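Group II chitinase (Ostrinia furnacalis, PDB 6JAY) probably hydrolyses chitin as a family 18 endochitinase, this chain being a catalytic TIM-barrel domain of a much longer chitin-binding protein, here with a synthetic heterocycle bound. Local coordinates at residues Gly84-Ser89 against Asp126-Lys131; Val195-Tyr200 against Ile244-Pro249. All coordinates share one frame; numbering follows the deposited sequence. Where two conformers were deposited one is given.

Interaction 1 (Gly84-Ser89 against Asp126-Lys131); sequences GGWNDS and DWEYPK. With JUK (2-amino-1-[(furan-2-yl)methyl]-5-oxo-3-({[(2S)-oxolan-2-yl]methyl}carbamoyl)-5H-dipyrido[1,2-a:2',3'-d]pyrimidin-1-ium), chain C.
S89 meets E128 where two neighbouring strands, 78-84 and 122-126, run out at the substrate end of a TIM barrel. Residues 126-131 carry the end of the DxxDxDxE signature of glycoside hydrolase family 18; its last acidic position, here E128, serves as the general acid in characterised relatives. The backbone N of E128 points almost straight at S89 OG, at 2.9 Å with an N-H...O angle of 172°. The same hydroxyl donates to G85 O at 2.7 Å, approaching from above the carbonyl plane. Serine suits this buried place because one small group both accepts and donates, and the two bonds fix its rotation. Its first torsion of -59° sets OG beside its own backbone N, facing 126-131.

Next to it, G85 N donates to D126 O at 2.8 Å, just past the single parallel bridge of G84 with D126. G84 and G85 both have positive phi and backbone angles that call for glycine; at G84 the D126 carbonyl oxygen also fills the place a side chain would take.

The carboxylate of E128 ends at the indole of W86: OE1 sits 3.4 Å from CE3 at the ring edge, near its plane, with the two planes 64° apart. The bound heterocycle JUK lies over one indole face, its C12 3.7 Å above the plane, while its O4 approaches W86 CB. A broad flat tryptophan is well matched to such a planar guest.

Farther out, a cis peptide links E128 to Y129, and E128 CB sits over the centre of one face of the Y129 ring. W127, which also stacks on Y94, presents its edge to S89. There a water accepts from W127 NE1 at 2.8 Å and donates to S89 O at 2.7 Å.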
loop_
_atom_site.group_PDB
_atom_site.type_symbol
_atom_site.label_atom_id
_atom_site.label_comp_id
_atom_site.label_asym_id
_atom_site.label_seq_id
_atom_site.Cartn_x
_atom_site.Cartn_y
_atom_site.Cartn_z
ATOM N N GLY A 84 0.121 -12.266 1.940
ATOM C CA GLY A 84 1.052 -12.062 0.847
ATOM C C GLY A 84 2.063 -10.958 1.082
ATOM O O GLY A 84 2.862 -11.026 2.020
ATOM N N GLY A 85 2.017 -9.925 0.248
ATOM C CA GLY A 85 3.021 -8.880 0.256
ATOM C C GLY A 85 4.116 -9.145 -0.766
ATOM O O GLY A 85 4.231 -10.228 -1.344
ATOM N N TRP A 86 4.947 -8.117 -0.985
ATOM C CA TRP A 86 6.009 -8.218 -1.986
ATOM C C TRP A 86 6.905 -9.426 -1.739
ATOM O O TRP A 86 7.139 -10.232 -2.648
ATOM C CB TRP A 86 6.849 -6.940 -1.996
ATOM C CG TRP A 86 7.980 -6.995 -2.978
ATOM C CD1 TRP A 86 9.278 -7.322 -2.722
ATOM C CD2 TRP A 86 7.900 -6.726 -4.380
ATOM N NE1 TRP A 86 10.017 -7.274 -3.886
ATOM C CE2 TRP A 86 9.191 -6.904 -4.917
ATOM C CE3 TRP A 86 6.859 -6.352 -5.236
ATOM C CZ2 TRP A 86 9.466 -6.720 -6.273
ATOM C CZ3 TRP A 86 7.140 -6.157 -6.579
ATOM C CH2 TRP A 86 8.434 -6.343 -7.081
ATOM N N ASN A 87 7.432 -9.562 -0.517
ATOM C CA ASN A 87 8.412 -10.615 -0.261
ATOM C C ASN A 87 7.811 -12.005 -0.444
ATOM O O ASN A 87 8.452 -12.892 -1.019
ATOM C CB ASN A 87 9.024 -10.459 1.131
ATOM C CG ASN A 87 9.992 -9.302 1.208
ATOM O OD1 ASN A 87 10.482 -8.825 0.187
ATOM N ND2 ASN A 87 10.280 -8.850 2.420
ATOM N N ASP A 88 6.568 -12.207 0.001
ATOM C CA ASP A 88 5.950 -13.522 -0.133
ATOM C C ASP A 88 5.556 -13.842 -1.565
ATOM O O ASP A 88 5.233 -14.998 -1.857
ATOM C CB ASP A 88 4.729 -13.642 0.782
ATOM C CG ASP A 88 4.489 -15.074 1.235
ATOM O OD1 ASP A 88 5.480 -15.727 1.629
ATOM O OD2 ASP A 88 3.331 -15.543 1.208
ATOM N N SER A 89 5.594 -12.863 -2.461
ATOM C CA SER A 89 5.201 -13.061 -3.848
ATOM C C SER A 89 6.369 -13.414 -4.763
ATOM O O SER A 89 6.195 -13.434 -5.983
ATOM C CB SER A 89 4.478 -11.819 -4.369
ATOM O OG SER A 89 3.328 -11.533 -3.589
ATOM N N ASP A 126 -3.014 -9.818 -1.035
ATOM C CA ASP A 126 -1.892 -8.978 -1.451
ATOM C C ASP A 126 -0.869 -9.796 -2.231
ATOM O O ASP A 126 0.330 -9.763 -1.947
ATOM C CB ASP A 126 -1.200 -8.321 -0.253
ATOM C CG ASP A 126 -2.110 -7.398 0.516
ATOM O OD1 ASP A 126 -3.174 -7.872 0.957
ATOM O OD2 ASP A 126 -1.755 -6.219 0.716
ATOM N N TRP A 127 -1.329 -10.546 -3.232
ATOM C CA TRP A 127 -0.411 -11.241 -4.125
ATOM C C TRP A 127 0.108 -10.236 -5.148
ATOM O O TRP A 127 -0.682 -9.623 -5.877
ATOM C CB TRP A 127 -1.162 -12.364 -4.835
ATOM C CG TRP A 127 -0.345 -13.143 -5.856
ATOM C CD1 TRP A 127 1.018 -13.150 -6.014
ATOM C CD2 TRP A 127 -0.867 -14.052 -6.830
ATOM N NE1 TRP A 127 1.371 -14.001 -7.048
ATOM C CE2 TRP A 127 0.231 -14.569 -7.557
ATOM C CE3 TRP A 127 -2.157 -14.477 -7.162
ATOM C CZ2 TRP A 127 0.070 -15.481 -8.603
ATOM C CZ3 TRP A 127 -2.315 -15.389 -8.183
ATOM C CH2 TRP A 127 -1.205 -15.884 -8.895
ATOM N N GLU A 128 1.428 -10.073 -5.223
ATOM C CA GLU A 128 2.034 -9.075 -6.107
ATOM C C GLU A 128 2.898 -9.783 -7.154
ATOM O O GLU A 128 4.107 -9.932 -6.965
ATOM C CB GLU A 128 2.843 -8.040 -5.274
ATOM C CG GLU A 128 2.008 -7.436 -4.133
ATOM C CD GLU A 128 2.683 -6.302 -3.372
ATOM O OE1 GLU A 128 3.849 -5.958 -3.645
ATOM O OE2 GLU A 128 2.016 -5.744 -2.481
ATOM N N TYR A 129 2.315 -10.201 -8.284
ATOM C CA TYR A 129 0.927 -10.009 -8.689
ATOM C C TYR A 129 0.548 -11.252 -9.482
ATOM O O TYR A 129 1.433 -11.974 -9.952
ATOM C CB TYR A 129 0.811 -8.777 -9.614
ATOM C CG TYR A 129 1.167 -7.499 -8.909
ATOM C CD1 TYR A 129 0.228 -6.839 -8.123
ATOM C CD2 TYR A 129 2.451 -6.976 -8.984
ATOM C CE1 TYR A 129 0.557 -5.680 -7.434
ATOM C CE2 TYR A 129 2.788 -5.809 -8.298
ATOM C CZ TYR A 129 1.827 -5.167 -7.538
ATOM O OH TYR A 129 2.153 -4.014 -6.850
ATOM N N PRO A 130 -0.748 -11.522 -9.641
ATOM C CA PRO A 130 -1.149 -12.615 -10.539
ATOM C C PRO A 130 -0.529 -12.391 -11.911
ATOM O O PRO A 130 -0.511 -11.264 -12.416
ATOM C CB PRO A 130 -2.677 -12.488 -10.595
ATOM C CG PRO A 130 -3.058 -11.720 -9.372
ATOM C CD PRO A 130 -1.908 -10.779 -9.111
ATOM N N LYS A 131 0.035 -13.463 -12.483
ATOM C CA LYS A 131 0.687 -13.466 -13.795
ATOM C C LYS A 131 2.049 -12.777 -13.741
ATOM O O LYS A 131 3.079 -13.384 -14.061
ATOM C CB LYS A 131 -0.225 -12.857 -14.873
ATOM C CG LYS A 131 -0.165 -13.528 -16.240
ATOM C CD LYS A 131 1.011 -13.056 -17.052
ATOM C CE LYS A 131 1.010 -13.694 -18.437
ATOM N NZ LYS A 131 2.323 -13.459 -19.090
HETATM C C1 JUK C . 9.348 -2.681 2.292
HETATM C C10 JUK C . 12.645 -4.754 -5.188
HETATM C C11 JUK C . 9.013 -3.557 -1.670
HETATM C C12 JUK C . 8.769 -3.100 -4.162
HETATM C C13 JUK C . 9.632 -3.600 -3.130
HETATM C C14 JUK C . 10.885 -4.145 -3.528
HETATM C C15 JUK C . 8.410 -2.610 -6.596
HETATM C C16 JUK C . 9.218 -3.122 -5.521
HETATM C C17 JUK C . 10.476 -3.651 -5.835
HETATM C C18 JUK C . 8.064 -2.150 -8.889
HETATM C C19 JUK C . 10.035 -3.146 -8.159
HETATM C C2 JUK C . 9.452 -2.399 3.877
HETATM C C20 JUK C . 10.532 -3.192 -9.533
HETATM C C21 JUK C . 9.724 -2.687 -10.580
HETATM C C22 JUK C . 8.483 -2.161 -10.255
HETATM C C3 JUK C . 10.665 -1.861 4.090
HETATM C C4 JUK C . 10.595 -2.626 1.851
HETATM C C5 JUK C . 10.786 -2.641 0.289
HETATM C C6 JUK C . 14.200 -3.049 -6.310
HETATM C C7 JUK C . 15.452 -2.415 -5.874
HETATM C C8 JUK C . 15.717 -2.910 -4.611
HETATM C C9 JUK C . 13.863 -3.836 -5.248
HETATM N N1 JUK C . 9.533 -3.162 -0.269
HETATM N N2 JUK C . 11.735 -4.665 -2.541
HETATM N N3 JUK C . 11.298 -4.148 -4.825
HETATM N N4 JUK C . 10.861 -3.657 -7.137
HETATM N N5 JUK C . 8.871 -2.648 -7.901
HETATM O O1 JUK C . 7.143 -2.070 -6.314
HETATM O O2 JUK C . 11.183 -1.467 2.696
HETATM O O3 JUK C . 14.779 -3.742 -4.282
HETATM O O4 JUK C . 7.851 -3.936 -1.660
HETATM O O HOH W 1 4.119 -14.403 -7.438
#

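Interaction 2 (Val195-Tyr200 against Ile244-Pro249); sequences VMTYDY and IVMGMP. With JUK (2-amino-1-[(furan-2-yl)methyl]-5-oxo-3-({[(2S)-oxolan-2-yl]methyl}carbamoyl)-5H-dipyrido[1,2-a:2',3'-d]pyrimidin-1-ium), chain C.
T197 and Y198 both turn their side chains toward G247, one with a hydroxyl, the other with a ring edge. T197 OG1 donates to G247 O at 2.7 Å, arriving in the carbonyl plane on a lone pair. A first torsion of 36° holds OG1 between the threonine's own backbone N and carbonyl carbon, and M246 CG lies 3.3 Å from T197 OG1. A water donates to the same G247 O and also to T197 O, so two donors grip this buried carbonyl.

The Y198 ring comes in edge-on, CD2 lying 3.9 Å from G247 C near the ring plane. Glycine fits here because V195 O and this ring edge occupy the side toward which a side chain would point. At the root of the ring, Y198 CB packs on the proline, 4.0 Å from P249 CB, while the carbonyl carbon of M196 lies over one aromatic face. The tight bend at M196 and T197, two successive inverse gamma turns, brings both side chains round to the strand.

Before that bend the backbones pair in parallel: V195 N donates to V245 O, and G247 N to V195 O at 2.9 Å. The V195 and I244 side chains cross obliquely, CG2 of V195 lying 4.0 Å from CG2 of I244, an apolar pair suited to the barrel wall beside helix 227-236.

Beyond Y198, D199 leads toward the ligand JUK, OD2 being 3.6 Å from its O1, while OD1 is hydrogen-bonded to Y251 OH and Q253 NE2. The run from M196 to D199 is the MxYD motif of family 18, at the substrate end of the sixth strand of its TIM barrel.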
loop_
_atom_site.group_PDB
_atom_site.type_symbol
_atom_site.label_atom_id
_atom_site.label_comp_id
_atom_site.label_asym_id
_atom_site.label_seq_id
_atom_site.Cartn_x
_atom_site.Cartn_y
_atom_site.Cartn_z
ATOM N N VAL A 195 -6.061 0.275 -4.499
ATOM C CA VAL A 195 -5.148 0.428 -5.620
ATOM C C VAL A 195 -3.843 1.020 -5.107
ATOM O O VAL A 195 -3.835 2.101 -4.508
ATOM C CB VAL A 195 -5.757 1.305 -6.718
ATOM C CG1 VAL A 195 -4.814 1.327 -7.907
ATOM C CG2 VAL A 195 -7.132 0.776 -7.128
ATOM N N MET A 196 -2.737 0.317 -5.356
ATOM C CA MET A 196 -1.435 0.728 -4.840
ATOM C C MET A 196 -0.814 1.758 -5.782
ATOM O O MET A 196 0.144 1.487 -6.506
ATOM C CB MET A 196 -0.548 -0.485 -4.624
ATOM C CG MET A 196 -1.061 -1.323 -3.472
ATOM S SD MET A 196 -0.010 -2.717 -3.070
ATOM C CE MET A 196 -0.321 -3.700 -4.480
ATOM N N THR A 197 -1.389 2.962 -5.740
ATOM C CA THR A 197 -0.984 4.092 -6.586
ATOM C C THR A 197 0.308 4.734 -6.068
ATOM O O THR A 197 0.376 5.920 -5.744
ATOM C CB THR A 197 -2.122 5.099 -6.700
ATOM O OG1 THR A 197 -2.837 5.168 -5.455
ATOM C CG2 THR A 197 -3.105 4.681 -7.797
ATOM N N TYR A 198 1.345 3.908 -6.002
ATOM C CA TYR A 198 2.672 4.341 -5.588
ATOM C C TYR A 198 3.663 3.315 -6.105
ATOM O O TYR A 198 3.284 2.310 -6.717
ATOM C CB TYR A 198 2.768 4.533 -4.067
ATOM C CG TYR A 198 2.143 3.419 -3.239
ATOM C CD1 TYR A 198 2.731 2.163 -3.166
ATOM C CD2 TYR A 198 0.968 3.636 -2.522
ATOM C CE1 TYR A 198 2.163 1.151 -2.401
ATOM C CE2 TYR A 198 0.392 2.628 -1.757
ATOM C CZ TYR A 198 1.000 1.393 -1.707
ATOM O OH TYR A 198 0.444 0.393 -0.944
ATOM N N ASP A 199 4.943 3.580 -5.860
ATOM C CA ASP A 199 6.032 2.803 -6.447
ATOM C C ASP A 199 5.975 2.808 -7.974
ATOM O O ASP A 199 6.358 1.836 -8.626
ATOM C CB ASP A 199 6.110 1.378 -5.888
ATOM C CG ASP A 199 6.479 1.349 -4.419
ATOM O OD1 ASP A 199 6.976 2.379 -3.906
ATOM O OD2 ASP A 199 6.266 0.297 -3.770
ATOM N N TYR A 200 5.497 3.910 -8.562
ATOM C CA TYR A 200 5.583 4.040 -10.011
ATOM C C TYR A 200 7.027 4.150 -10.456
ATOM O O TYR A 200 7.359 3.795 -11.597
ATOM C CB TYR A 200 4.846 5.289 -10.473
ATOM C CG TYR A 200 3.347 5.200 -10.423
ATOM C CD1 TYR A 200 2.630 4.609 -11.460
ATOM C CD2 TYR A 200 2.643 5.713 -9.337
ATOM C CE1 TYR A 200 1.263 4.541 -11.424
ATOM C CE2 TYR A 200 1.268 5.654 -9.297
ATOM C CZ TYR A 200 0.581 5.068 -10.347
ATOM O OH TYR A 200 -0.783 5.008 -10.285
ATOM N N ILE A 244 -13.270 1.569 -4.933
ATOM C CA ILE A 244 -11.855 1.926 -5.023
ATOM C C ILE A 244 -11.444 2.736 -3.803
ATOM O O ILE A 244 -12.091 3.735 -3.460
ATOM C CB ILE A 244 -11.567 2.729 -6.298
ATOM C CG1 ILE A 244 -11.828 1.857 -7.523
ATOM C CG2 ILE A 244 -10.124 3.286 -6.283
ATOM C CD1 ILE A 244 -11.815 2.643 -8.801
ATOM N N VAL A 245 -10.336 2.344 -3.183
ATOM C CA VAL A 245 -9.629 3.221 -2.260
ATOM C C VAL A 245 -8.247 3.474 -2.841
ATOM O O VAL A 245 -7.575 2.539 -3.296
ATOM C CB VAL A 245 -9.582 2.678 -0.812
ATOM C CG1 VAL A 245 -11.004 2.491 -0.274
ATOM C CG2 VAL A 245 -8.808 1.377 -0.712
ATOM N N MET A 246 -7.845 4.741 -2.865
ATOM C CA MET A 246 -6.609 5.150 -3.521
ATOM C C MET A 246 -5.447 5.164 -2.539
ATOM O O MET A 246 -5.479 5.890 -1.540
ATOM C CB MET A 246 -6.764 6.530 -4.145
ATOM C CG MET A 246 -5.561 6.897 -4.956
ATOM S SD MET A 246 -5.835 8.429 -5.849
ATOM C CE MET A 246 -5.285 9.580 -4.631
ATOM N N GLY A 247 -4.411 4.383 -2.852
ATOM C CA GLY A 247 -3.235 4.323 -1.991
ATOM C C GLY A 247 -2.395 5.594 -2.028
ATOM O O GLY A 247 -2.197 6.217 -3.075
ATOM N N MET A 248 -1.860 5.948 -0.860
ATOM C CA MET A 248 -0.960 7.078 -0.722
ATOM C C MET A 248 0.249 6.644 0.099
ATOM O O MET A 248 0.087 5.994 1.154
ATOM C CB MET A 248 -1.682 8.254 -0.058
ATOM C CG MET A 248 -2.673 8.991 -1.005
ATOM S SD MET A 248 -3.837 10.019 -0.097
ATOM C CE MET A 248 -4.893 8.775 0.635
ATOM N N PRO A 249 1.465 6.951 -0.350
ATOM C CA PRO A 249 2.667 6.489 0.365
ATOM C C PRO A 249 3.059 7.396 1.517
ATOM O O PRO A 249 3.113 8.623 1.368
ATOM C CB PRO A 249 3.751 6.527 -0.722
ATOM C CG PRO A 249 3.326 7.660 -1.608
ATOM C CD PRO A 249 1.797 7.643 -1.612
HETATM C C1 JUK C . 9.348 -2.681 2.292
HETATM C C10 JUK C . 12.645 -4.754 -5.188
HETATM C C11 JUK C . 9.013 -3.557 -1.670
HETATM C C12 JUK C . 8.769 -3.100 -4.162
HETATM C C13 JUK C . 9.632 -3.600 -3.130
HETATM C C14 JUK C . 10.885 -4.145 -3.528
HETATM C C15 JUK C . 8.410 -2.610 -6.596
HETATM C C16 JUK C . 9.218 -3.122 -5.521
HETATM C C17 JUK C . 10.476 -3.651 -5.835
HETATM C C18 JUK C . 8.064 -2.150 -8.889
HETATM C C19 JUK C . 10.035 -3.146 -8.159
HETATM C C2 JUK C . 9.452 -2.399 3.877
HETATM C C20 JUK C . 10.532 -3.192 -9.533
HETATM C C21 JUK C . 9.724 -2.687 -10.580
HETATM C C22 JUK C . 8.483 -2.161 -10.255
HETATM C C3 JUK C . 10.665 -1.861 4.090
HETATM C C4 JUK C . 10.595 -2.626 1.851
HETATM C C5 JUK C . 10.786 -2.641 0.289
HETATM C C6 JUK C . 14.200 -3.049 -6.310
HETATM C C7 JUK C . 15.452 -2.415 -5.874
HETATM C C8 JUK C . 15.717 -2.910 -4.611
HETATM C C9 JUK C . 13.863 -3.836 -5.248
HETATM N N1 JUK C . 9.533 -3.162 -0.269
HETATM N N2 JUK C . 11.735 -4.665 -2.541
HETATM N N3 JUK C . 11.298 -4.148 -4.825
HETATM N N4 JUK C . 10.861 -3.657 -7.137
HETATM N N5 JUK C . 8.871 -2.648 -7.901
HETATM O O1 JUK C . 7.143 -2.070 -6.314
HETATM O O2 JUK C . 11.183 -1.467 2.696
HETATM O O3 JUK C . 14.779 -3.742 -4.282
HETATM O O4 JUK C . 7.851 -3.936 -1.660
HETATM O O HOH W 2 -0.900 8.142 -4.547
#

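In the fold
Both contacts belong to one TIM barrel and come in series along the chain, interaction 1 closing before interaction 2 opens. Interaction 1 joins the ends of adjacent strands 78-84 and 122-126; interaction 2 joins strand 192-195 and the loop after it to strand 244-257. Strand 165-170 stands between the two pairs. Their centres are 15 Å apart, yet M196 bridges them, its CE 3.4 Å from Y129 OH and its SD 3.7 Å from E128 OE2. JUK touches both, at W86 and D199. The DxxDxDxE and MxYD elements of the family thus come together round one cleft, consistent with a shared chitin-binding active site.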